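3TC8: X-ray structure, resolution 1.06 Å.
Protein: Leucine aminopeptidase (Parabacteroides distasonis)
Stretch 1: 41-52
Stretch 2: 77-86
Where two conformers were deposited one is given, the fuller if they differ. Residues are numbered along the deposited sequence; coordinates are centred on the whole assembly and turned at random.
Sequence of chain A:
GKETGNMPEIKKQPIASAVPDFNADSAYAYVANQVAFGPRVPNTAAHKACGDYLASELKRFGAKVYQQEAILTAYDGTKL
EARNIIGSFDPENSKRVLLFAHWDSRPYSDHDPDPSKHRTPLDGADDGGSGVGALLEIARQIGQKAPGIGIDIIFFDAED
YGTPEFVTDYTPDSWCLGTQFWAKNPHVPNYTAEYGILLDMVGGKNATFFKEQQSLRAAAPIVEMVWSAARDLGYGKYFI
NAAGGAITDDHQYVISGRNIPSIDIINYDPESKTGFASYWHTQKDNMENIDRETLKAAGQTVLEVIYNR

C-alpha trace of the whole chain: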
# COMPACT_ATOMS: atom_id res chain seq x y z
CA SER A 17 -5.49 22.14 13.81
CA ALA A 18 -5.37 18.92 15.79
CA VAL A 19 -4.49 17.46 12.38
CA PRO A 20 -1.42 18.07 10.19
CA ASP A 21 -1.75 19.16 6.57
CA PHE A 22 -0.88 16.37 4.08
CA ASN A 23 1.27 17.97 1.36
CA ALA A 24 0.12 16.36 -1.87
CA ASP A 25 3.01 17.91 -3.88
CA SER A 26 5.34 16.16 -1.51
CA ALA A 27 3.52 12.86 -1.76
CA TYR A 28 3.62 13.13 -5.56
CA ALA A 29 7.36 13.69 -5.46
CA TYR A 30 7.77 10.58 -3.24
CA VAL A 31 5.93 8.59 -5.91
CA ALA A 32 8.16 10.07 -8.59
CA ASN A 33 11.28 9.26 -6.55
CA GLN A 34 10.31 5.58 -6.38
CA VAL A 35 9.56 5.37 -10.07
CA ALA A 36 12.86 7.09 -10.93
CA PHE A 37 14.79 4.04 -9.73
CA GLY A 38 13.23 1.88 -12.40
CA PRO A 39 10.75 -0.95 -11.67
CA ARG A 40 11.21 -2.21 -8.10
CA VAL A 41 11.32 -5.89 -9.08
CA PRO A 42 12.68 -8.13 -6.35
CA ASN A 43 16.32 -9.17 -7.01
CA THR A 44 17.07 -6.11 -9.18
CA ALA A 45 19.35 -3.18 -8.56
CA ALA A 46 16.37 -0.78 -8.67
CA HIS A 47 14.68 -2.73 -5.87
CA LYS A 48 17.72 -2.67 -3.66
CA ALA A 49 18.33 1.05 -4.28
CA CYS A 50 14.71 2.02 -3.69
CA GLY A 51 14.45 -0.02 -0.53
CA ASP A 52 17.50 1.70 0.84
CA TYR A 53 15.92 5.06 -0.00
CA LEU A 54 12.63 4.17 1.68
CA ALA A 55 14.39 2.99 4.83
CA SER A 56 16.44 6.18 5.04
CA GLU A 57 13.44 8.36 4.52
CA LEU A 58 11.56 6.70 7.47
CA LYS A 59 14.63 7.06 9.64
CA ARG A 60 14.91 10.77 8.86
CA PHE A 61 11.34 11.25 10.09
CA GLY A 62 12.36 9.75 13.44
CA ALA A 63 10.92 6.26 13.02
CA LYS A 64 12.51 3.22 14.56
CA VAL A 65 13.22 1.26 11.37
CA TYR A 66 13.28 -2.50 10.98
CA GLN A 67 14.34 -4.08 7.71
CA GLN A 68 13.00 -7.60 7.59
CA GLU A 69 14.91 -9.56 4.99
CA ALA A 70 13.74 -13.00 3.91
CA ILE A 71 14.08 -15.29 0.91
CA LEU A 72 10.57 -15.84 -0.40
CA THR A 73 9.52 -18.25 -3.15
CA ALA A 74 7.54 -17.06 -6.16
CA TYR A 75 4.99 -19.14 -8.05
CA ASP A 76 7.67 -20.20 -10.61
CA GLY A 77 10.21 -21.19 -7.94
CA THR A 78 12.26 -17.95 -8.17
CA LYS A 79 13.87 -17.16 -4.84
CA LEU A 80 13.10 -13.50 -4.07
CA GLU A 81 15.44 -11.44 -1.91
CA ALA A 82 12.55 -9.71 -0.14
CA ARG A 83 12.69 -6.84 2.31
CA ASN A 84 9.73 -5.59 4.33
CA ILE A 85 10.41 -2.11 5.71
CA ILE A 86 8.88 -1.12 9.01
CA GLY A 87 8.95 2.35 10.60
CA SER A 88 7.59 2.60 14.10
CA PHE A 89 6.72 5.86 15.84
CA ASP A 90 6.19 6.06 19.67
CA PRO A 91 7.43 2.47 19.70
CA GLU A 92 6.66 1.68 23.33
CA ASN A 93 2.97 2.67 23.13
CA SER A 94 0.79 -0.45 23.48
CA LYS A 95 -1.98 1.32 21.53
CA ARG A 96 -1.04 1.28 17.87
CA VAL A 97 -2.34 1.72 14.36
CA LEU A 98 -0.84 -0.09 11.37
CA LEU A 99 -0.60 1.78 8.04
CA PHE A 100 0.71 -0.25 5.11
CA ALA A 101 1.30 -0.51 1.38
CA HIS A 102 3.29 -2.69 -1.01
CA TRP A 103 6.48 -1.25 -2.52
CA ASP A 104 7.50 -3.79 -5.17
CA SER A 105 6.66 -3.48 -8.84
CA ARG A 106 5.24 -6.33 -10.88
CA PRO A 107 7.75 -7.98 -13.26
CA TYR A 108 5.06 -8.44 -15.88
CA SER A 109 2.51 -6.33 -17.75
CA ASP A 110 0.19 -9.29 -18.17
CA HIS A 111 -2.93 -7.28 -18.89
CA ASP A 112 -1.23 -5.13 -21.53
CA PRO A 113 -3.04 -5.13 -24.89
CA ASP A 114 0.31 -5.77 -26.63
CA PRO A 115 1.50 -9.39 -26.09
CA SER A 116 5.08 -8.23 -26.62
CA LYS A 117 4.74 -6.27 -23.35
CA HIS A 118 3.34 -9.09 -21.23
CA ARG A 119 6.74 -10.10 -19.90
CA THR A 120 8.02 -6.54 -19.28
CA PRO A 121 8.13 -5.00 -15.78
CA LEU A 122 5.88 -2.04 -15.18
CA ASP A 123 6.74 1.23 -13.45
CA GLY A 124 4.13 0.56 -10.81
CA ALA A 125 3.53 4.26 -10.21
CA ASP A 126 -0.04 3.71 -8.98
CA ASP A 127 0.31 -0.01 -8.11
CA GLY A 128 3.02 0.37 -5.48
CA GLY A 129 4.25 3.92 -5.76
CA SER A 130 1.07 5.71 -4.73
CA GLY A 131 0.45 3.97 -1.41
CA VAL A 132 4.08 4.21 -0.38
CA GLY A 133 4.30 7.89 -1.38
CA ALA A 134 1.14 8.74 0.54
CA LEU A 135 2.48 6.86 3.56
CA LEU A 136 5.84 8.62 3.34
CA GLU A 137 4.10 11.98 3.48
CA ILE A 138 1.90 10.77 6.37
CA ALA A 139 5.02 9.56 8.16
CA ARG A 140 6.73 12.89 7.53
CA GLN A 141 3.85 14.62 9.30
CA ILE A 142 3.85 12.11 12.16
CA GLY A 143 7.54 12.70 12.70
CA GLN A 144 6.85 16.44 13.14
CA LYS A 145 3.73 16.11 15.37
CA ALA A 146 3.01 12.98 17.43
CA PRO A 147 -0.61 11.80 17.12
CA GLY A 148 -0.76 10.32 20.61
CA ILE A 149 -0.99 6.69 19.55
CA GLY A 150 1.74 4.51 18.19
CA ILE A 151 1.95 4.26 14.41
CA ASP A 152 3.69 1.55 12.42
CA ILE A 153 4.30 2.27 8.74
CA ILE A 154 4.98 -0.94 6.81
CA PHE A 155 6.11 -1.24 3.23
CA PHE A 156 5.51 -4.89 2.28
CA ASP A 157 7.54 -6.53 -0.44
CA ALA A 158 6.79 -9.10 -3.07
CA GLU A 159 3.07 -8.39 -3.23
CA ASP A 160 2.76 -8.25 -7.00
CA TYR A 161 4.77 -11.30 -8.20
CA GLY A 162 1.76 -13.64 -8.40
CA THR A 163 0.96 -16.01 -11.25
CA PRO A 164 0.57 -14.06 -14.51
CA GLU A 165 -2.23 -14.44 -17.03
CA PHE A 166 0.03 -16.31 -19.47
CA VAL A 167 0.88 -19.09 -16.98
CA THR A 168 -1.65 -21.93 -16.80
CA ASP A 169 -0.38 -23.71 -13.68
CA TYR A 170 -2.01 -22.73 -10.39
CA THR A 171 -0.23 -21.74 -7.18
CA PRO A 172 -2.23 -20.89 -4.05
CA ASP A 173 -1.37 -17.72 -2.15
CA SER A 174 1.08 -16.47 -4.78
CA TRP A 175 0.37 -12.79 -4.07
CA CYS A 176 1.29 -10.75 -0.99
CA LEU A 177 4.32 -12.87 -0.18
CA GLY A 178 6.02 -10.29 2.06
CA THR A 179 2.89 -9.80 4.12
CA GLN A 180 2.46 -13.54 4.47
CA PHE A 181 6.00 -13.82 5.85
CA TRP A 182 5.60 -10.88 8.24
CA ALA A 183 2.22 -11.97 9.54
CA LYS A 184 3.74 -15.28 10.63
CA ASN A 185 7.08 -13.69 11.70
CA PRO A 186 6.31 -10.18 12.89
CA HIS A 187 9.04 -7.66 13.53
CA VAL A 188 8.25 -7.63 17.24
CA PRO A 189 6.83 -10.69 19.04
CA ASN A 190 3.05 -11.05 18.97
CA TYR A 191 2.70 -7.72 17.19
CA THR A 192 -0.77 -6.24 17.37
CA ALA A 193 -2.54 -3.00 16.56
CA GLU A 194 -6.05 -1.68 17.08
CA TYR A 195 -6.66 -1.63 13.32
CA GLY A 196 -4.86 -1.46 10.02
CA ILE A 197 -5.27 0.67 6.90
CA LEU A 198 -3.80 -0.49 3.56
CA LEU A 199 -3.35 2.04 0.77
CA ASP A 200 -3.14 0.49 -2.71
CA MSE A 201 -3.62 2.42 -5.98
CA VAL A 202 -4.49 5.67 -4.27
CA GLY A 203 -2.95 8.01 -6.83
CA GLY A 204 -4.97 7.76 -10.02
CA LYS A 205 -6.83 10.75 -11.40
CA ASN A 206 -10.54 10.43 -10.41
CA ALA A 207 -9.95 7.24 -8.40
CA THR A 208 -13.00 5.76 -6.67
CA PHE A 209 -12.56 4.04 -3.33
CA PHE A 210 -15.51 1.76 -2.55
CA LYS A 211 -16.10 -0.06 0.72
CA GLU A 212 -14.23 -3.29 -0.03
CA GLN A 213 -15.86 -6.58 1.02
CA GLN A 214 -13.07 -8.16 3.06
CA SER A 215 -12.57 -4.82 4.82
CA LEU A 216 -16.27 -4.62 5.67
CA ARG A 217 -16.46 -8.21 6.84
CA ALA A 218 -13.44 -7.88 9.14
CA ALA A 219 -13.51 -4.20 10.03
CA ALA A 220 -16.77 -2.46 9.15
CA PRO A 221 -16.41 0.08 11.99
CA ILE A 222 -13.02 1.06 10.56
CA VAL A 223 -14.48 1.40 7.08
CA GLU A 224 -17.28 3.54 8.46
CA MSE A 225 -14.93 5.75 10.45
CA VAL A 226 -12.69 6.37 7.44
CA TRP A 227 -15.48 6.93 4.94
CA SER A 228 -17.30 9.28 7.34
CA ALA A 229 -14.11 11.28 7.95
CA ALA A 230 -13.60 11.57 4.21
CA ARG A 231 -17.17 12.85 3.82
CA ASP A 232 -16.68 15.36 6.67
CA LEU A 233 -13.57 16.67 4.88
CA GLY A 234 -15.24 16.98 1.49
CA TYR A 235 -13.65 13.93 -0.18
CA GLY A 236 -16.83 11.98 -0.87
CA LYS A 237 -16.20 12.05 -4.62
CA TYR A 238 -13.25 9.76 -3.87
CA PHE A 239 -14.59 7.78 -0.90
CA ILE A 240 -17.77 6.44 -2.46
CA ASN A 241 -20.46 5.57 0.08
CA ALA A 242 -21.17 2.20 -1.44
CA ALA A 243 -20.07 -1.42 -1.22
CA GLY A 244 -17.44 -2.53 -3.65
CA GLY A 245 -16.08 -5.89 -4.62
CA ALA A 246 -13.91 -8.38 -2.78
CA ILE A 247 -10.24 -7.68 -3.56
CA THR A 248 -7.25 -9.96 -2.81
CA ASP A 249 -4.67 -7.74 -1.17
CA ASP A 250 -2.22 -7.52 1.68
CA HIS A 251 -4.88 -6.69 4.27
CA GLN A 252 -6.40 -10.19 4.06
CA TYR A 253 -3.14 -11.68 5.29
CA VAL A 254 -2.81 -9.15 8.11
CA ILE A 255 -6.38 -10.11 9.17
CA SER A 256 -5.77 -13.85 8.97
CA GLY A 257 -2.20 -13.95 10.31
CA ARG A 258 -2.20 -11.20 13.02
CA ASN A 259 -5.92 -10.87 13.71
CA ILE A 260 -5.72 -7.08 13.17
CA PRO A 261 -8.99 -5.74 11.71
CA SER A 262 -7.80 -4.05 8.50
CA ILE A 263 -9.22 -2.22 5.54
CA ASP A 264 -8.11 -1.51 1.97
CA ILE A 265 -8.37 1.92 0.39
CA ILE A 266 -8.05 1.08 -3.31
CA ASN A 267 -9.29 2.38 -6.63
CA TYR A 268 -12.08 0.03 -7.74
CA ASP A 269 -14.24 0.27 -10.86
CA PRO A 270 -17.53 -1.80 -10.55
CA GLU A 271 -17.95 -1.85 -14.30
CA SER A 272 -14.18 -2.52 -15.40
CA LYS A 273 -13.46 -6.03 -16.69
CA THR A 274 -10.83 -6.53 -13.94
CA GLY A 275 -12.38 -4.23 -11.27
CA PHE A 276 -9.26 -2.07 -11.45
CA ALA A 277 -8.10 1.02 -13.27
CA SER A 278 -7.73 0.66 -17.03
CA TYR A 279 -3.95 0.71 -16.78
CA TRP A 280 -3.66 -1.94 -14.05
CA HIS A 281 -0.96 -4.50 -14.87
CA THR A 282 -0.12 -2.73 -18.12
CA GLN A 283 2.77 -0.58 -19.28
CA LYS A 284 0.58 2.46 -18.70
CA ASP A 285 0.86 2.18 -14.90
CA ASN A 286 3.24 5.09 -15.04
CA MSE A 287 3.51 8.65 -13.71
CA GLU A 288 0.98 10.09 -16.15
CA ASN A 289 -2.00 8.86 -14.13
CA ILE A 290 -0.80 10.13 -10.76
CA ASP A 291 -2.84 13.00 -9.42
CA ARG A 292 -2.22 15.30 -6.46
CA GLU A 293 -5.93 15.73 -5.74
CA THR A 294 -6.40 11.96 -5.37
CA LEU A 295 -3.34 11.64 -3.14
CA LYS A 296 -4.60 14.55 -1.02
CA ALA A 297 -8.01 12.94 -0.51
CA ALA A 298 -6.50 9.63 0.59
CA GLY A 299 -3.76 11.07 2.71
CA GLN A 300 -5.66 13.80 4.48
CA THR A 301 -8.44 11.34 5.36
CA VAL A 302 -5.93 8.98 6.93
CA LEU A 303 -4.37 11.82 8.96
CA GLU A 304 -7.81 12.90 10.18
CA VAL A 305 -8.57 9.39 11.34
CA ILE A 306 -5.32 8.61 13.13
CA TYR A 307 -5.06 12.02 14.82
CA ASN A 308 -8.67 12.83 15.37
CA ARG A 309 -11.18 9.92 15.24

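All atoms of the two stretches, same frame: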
# COMPACT_ATOMS: atom_id res chain seq x y z
N VAL A 41 11.50 -4.44 -9.00
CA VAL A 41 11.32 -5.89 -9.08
C VAL A 41 12.26 -6.56 -8.11
O VAL A 41 13.46 -6.33 -8.18
CB VAL A 41 11.51 -6.39 -10.53
CG1 VAL A 41 11.46 -7.92 -10.58
CG2 VAL A 41 10.52 -5.75 -11.50
N PRO A 42 11.79 -7.44 -7.23
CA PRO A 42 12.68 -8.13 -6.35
C PRO A 42 13.84 -8.78 -7.11
O PRO A 42 13.64 -9.35 -8.16
CB PRO A 42 11.78 -9.13 -5.63
CG PRO A 42 10.44 -8.48 -5.66
CD PRO A 42 10.37 -7.73 -6.97
N ASN A 43 15.02 -8.67 -6.51
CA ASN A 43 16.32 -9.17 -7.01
C ASN A 43 17.01 -8.19 -7.92
O ASN A 43 18.16 -8.41 -8.26
CB ASN A 43 16.24 -10.55 -7.65
CG ASN A 43 15.78 -11.61 -6.70
OD1 ASN A 43 15.75 -11.41 -5.51
ND2 ASN A 43 15.42 -12.77 -7.23
N THR A 44 16.43 -7.09 -8.31
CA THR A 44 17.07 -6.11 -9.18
C THR A 44 17.77 -5.01 -8.41
O THR A 44 17.48 -4.72 -7.24
CB THR A 44 16.07 -5.45 -10.14
OG1 THR A 44 15.14 -4.61 -9.42
CG2 THR A 44 15.34 -6.46 -11.01
N ALA A 45 18.68 -4.35 -9.11
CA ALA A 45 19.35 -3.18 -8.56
C ALA A 45 18.39 -2.08 -8.16
O ALA A 45 18.59 -1.41 -7.14
CB ALA A 45 20.42 -2.65 -9.54
N ALA A 46 17.37 -1.84 -8.97
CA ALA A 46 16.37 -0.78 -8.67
C ALA A 46 15.66 -1.07 -7.36
O ALA A 46 15.43 -0.16 -6.56
CB ALA A 46 15.38 -0.66 -9.78
N HIS A 47 15.32 -2.33 -7.13
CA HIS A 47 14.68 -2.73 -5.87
C HIS A 47 15.58 -2.48 -4.67
O HIS A 47 15.16 -1.89 -3.68
CB HIS A 47 14.28 -4.20 -6.02
CG HIS A 47 13.49 -4.79 -4.90
ND1 HIS A 47 14.08 -5.39 -3.82
CD2 HIS A 47 12.14 -4.92 -4.76
CE1 HIS A 47 13.09 -5.88 -3.07
NE2 HIS A 47 11.92 -5.59 -3.60
N LYS A 48 16.84 -2.87 -4.78
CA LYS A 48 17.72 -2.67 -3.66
C LYS A 48 17.94 -1.17 -3.38
O LYS A 48 17.95 -0.73 -2.22
CB LYS A 48 18.99 -3.48 -3.89
CG LYS A 48 18.66 -4.98 -3.86
CD LYS A 48 19.84 -5.87 -4.20
CE LYS A 48 19.38 -7.31 -4.50
NZ LYS A 48 18.64 -7.93 -3.38
N ALA A 49 18.11 -0.38 -4.44
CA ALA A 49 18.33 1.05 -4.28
C ALA A 49 17.09 1.74 -3.71
O ALA A 49 17.20 2.58 -2.78
CB ALA A 49 18.73 1.68 -5.61
N CYS A 50 15.92 1.41 -4.20
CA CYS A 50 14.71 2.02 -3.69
C CYS A 50 14.42 1.63 -2.26
O CYS A 50 14.05 2.47 -1.45
CB CYS A 50 13.54 1.68 -4.61
SG CYS A 50 12.02 2.57 -4.17
N GLY A 51 14.65 0.38 -1.90
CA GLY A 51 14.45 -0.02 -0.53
C GLY A 51 15.33 0.73 0.42
O GLY A 51 14.93 1.14 1.50
N ASP A 52 16.60 0.90 0.02
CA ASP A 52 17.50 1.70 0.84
C ASP A 52 17.02 3.14 1.03
O ASP A 52 17.09 3.70 2.13
CB ASP A 52 18.92 1.73 0.24
CG ASP A 52 19.67 0.42 0.31
OD1 ASP A 52 19.18 -0.57 0.87
OD2 ASP A 52 20.83 0.43 -0.18
N GLY A 77 9.02 -20.71 -8.65
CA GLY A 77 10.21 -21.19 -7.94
C GLY A 77 11.30 -20.15 -7.75
O GLY A 77 12.27 -20.46 -7.06
N THR A 78 11.20 -18.96 -8.33
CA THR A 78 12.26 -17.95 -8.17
C THR A 78 12.37 -17.62 -6.67
O THR A 78 11.36 -17.35 -6.00
CB THR A 78 11.93 -16.64 -8.95
OG1 THR A 78 11.68 -16.98 -10.31
CG2 THR A 78 13.09 -15.62 -8.91
N LYS A 79 13.59 -17.58 -6.18
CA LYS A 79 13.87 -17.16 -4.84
C LYS A 79 14.00 -15.63 -4.88
O LYS A 79 14.89 -15.08 -5.56
CB LYS A 79 15.15 -17.84 -4.37
CG LYS A 79 15.01 -19.39 -4.28
CD LYS A 79 13.99 -19.82 -3.27
CE LYS A 79 13.79 -21.33 -3.31
NZ LYS A 79 12.80 -21.76 -2.29
N LEU A 80 13.15 -14.96 -4.13
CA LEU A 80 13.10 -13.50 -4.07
C LEU A 80 13.78 -13.02 -2.82
O LEU A 80 13.45 -13.43 -1.70
CB LEU A 80 11.65 -13.03 -4.06
CG LEU A 80 10.78 -13.51 -5.21
CD1 LEU A 80 9.35 -12.94 -5.06
CD2 LEU A 80 11.39 -13.18 -6.58
N GLU A 81 14.74 -12.10 -3.01
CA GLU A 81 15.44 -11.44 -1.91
C GLU A 81 14.56 -10.30 -1.41
O GLU A 81 14.67 -9.15 -1.87
CB GLU A 81 16.78 -10.91 -2.46
CG GLU A 81 17.62 -12.05 -3.01
CD GLU A 81 18.95 -11.63 -3.60
OE1 GLU A 81 18.98 -10.57 -4.30
OE2 GLU A 81 19.94 -12.45 -3.39
N ALA A 82 13.60 -10.63 -0.57
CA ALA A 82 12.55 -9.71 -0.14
C ALA A 82 12.98 -8.92 1.09
O ALA A 82 13.80 -9.37 1.91
CB ALA A 82 11.28 -10.49 0.14
N ARG A 83 12.40 -7.74 1.21
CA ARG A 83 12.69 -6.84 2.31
C ARG A 83 11.43 -6.05 2.65
O ARG A 83 11.00 -5.19 1.90
CB ARG A 83 13.83 -5.89 1.92
CG ARG A 83 14.10 -4.86 2.96
CD ARG A 83 15.39 -4.11 2.86
NE ARG A 83 15.63 -3.61 1.49
CZ ARG A 83 16.54 -2.68 1.18
NH1 ARG A 83 17.04 -1.90 2.11
NH2 ARG A 83 16.84 -2.50 -0.07
N ASN A 84 10.80 -6.41 3.77
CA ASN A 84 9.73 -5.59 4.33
C ASN A 84 10.36 -4.49 5.17
O ASN A 84 11.32 -4.73 5.88
CB ASN A 84 8.79 -6.42 5.21
CG ASN A 84 8.08 -7.53 4.47
OD1 ASN A 84 7.62 -7.36 3.34
ND2 ASN A 84 7.92 -8.68 5.15
N ILE A 85 9.84 -3.27 5.04
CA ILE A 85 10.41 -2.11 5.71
C ILE A 85 9.39 -1.56 6.68
O ILE A 85 8.31 -1.18 6.28
CB ILE A 85 10.89 -1.07 4.70
CG1 ILE A 85 11.87 -1.67 3.68
CG2 ILE A 85 11.46 0.16 5.38
CD1 ILE A 85 12.14 -0.83 2.46
N ILE A 86 9.77 -1.51 7.95
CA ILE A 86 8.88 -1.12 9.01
C ILE A 86 9.42 0.13 9.72
O ILE A 86 10.56 0.12 10.12
CB ILE A 86 8.69 -2.23 10.08
CG1 ILE A 86 8.16 -3.52 9.45
CG2 ILE A 86 7.78 -1.74 11.22
CD1 ILE A 86 9.11 -4.59 9.17
O HOH W 1 15.80 -7.67 -3.91
O HOH W 2 20.01 -10.04 -6.73
O HOH W 3 16.63 -7.28 -0.72

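A turn and the first part of a helix, residues 45-52, lie alongside the strand 79-86, with the two axes 10.2 Å apart at closest approach and running in nearly the same direction, 17° apart. The contact buries 520 Å², counting both sides, and most of its directed bonds come from polar and charged side chains that reach across to backbone or to opposite charge.

The most regular hydrogen bonds belong to Asn43. Its CB points sideways, but with chi1 at -61° the amide end comes up against the strand and engages the backbone at two points. Asn43 OD1 accepts from Glu81 N at 2.8 Å, while Asn43 ND2 donates to Lys79 O at 2.9 Å; both bonds are nearly straight, at 169°. A carboxamide suits this place because it carries one acceptor and one donor, spaced to meet an NH and a carbonyl on the same edge of a strand. The type II turn from Val41 to Thr44 holds Asn43 in position, at a positive phi of 87° that asparagine tolerates better than most residues. The turn is closed by Thr44 N donating to Val41 O (3.1 Å). Thr44, facing away from the strand, then caps the helix: its OG1 accepts from His47 N at 3.2 Å and donates to Val41 O at 2.7 Å.

Two salt bridges tie the helix itself to the strand. Lys48 and Glu81 both start sideways, yet their long chains bring Lys48 NZ to 2.8 Å from Glu81 OE1. Further along, Arg83 points toward the helix and is the most extensively covered residue of the contact. Its NH1 donates to Asp52 OD1 at 2.8 Å, and its NH2 makes a weak bond to the same oxygen, Asp52 OD1, at 3.2 Å. Arg83 NH2 also donates to Lys48 O at 3.0 Å, so the planar, many-donor guanidinium serves a carboxylate and a helix carbonyl together, both at its edge.

Packing explains Gly51. Its CA lies over one face of the guanidinium, 3.5 Å from Arg83 NH2, and a CB here would sit only 2.4 Å from that same Arg83 NH2, a clash. Ile85, also pointing toward the helix, brings its CD1 to 3.5 Å from Gly51 O. At the turn, Pro42 CB meets Leu80 CD2 at 4.2 Å, a buried apolar contact between two residues without polar side-chain atoms to satisfy. The buried His47 brings its CE1 to 3.8 Å from Glu81 O.

Water completes the polar network. Water 1 accepts from Asn43 N and from Lys48 NZ, each 2.9 Å from its oxygen, and donates to Glu81 O at 2.8 Å from that oxygen, joining turn, helix and strand. Water 2 donates to both Asn43 O (2.9 Å from its oxygen) and Glu81 OE1 (2.7 Å), so the carboxylate that holds Lys48 also reaches the turn.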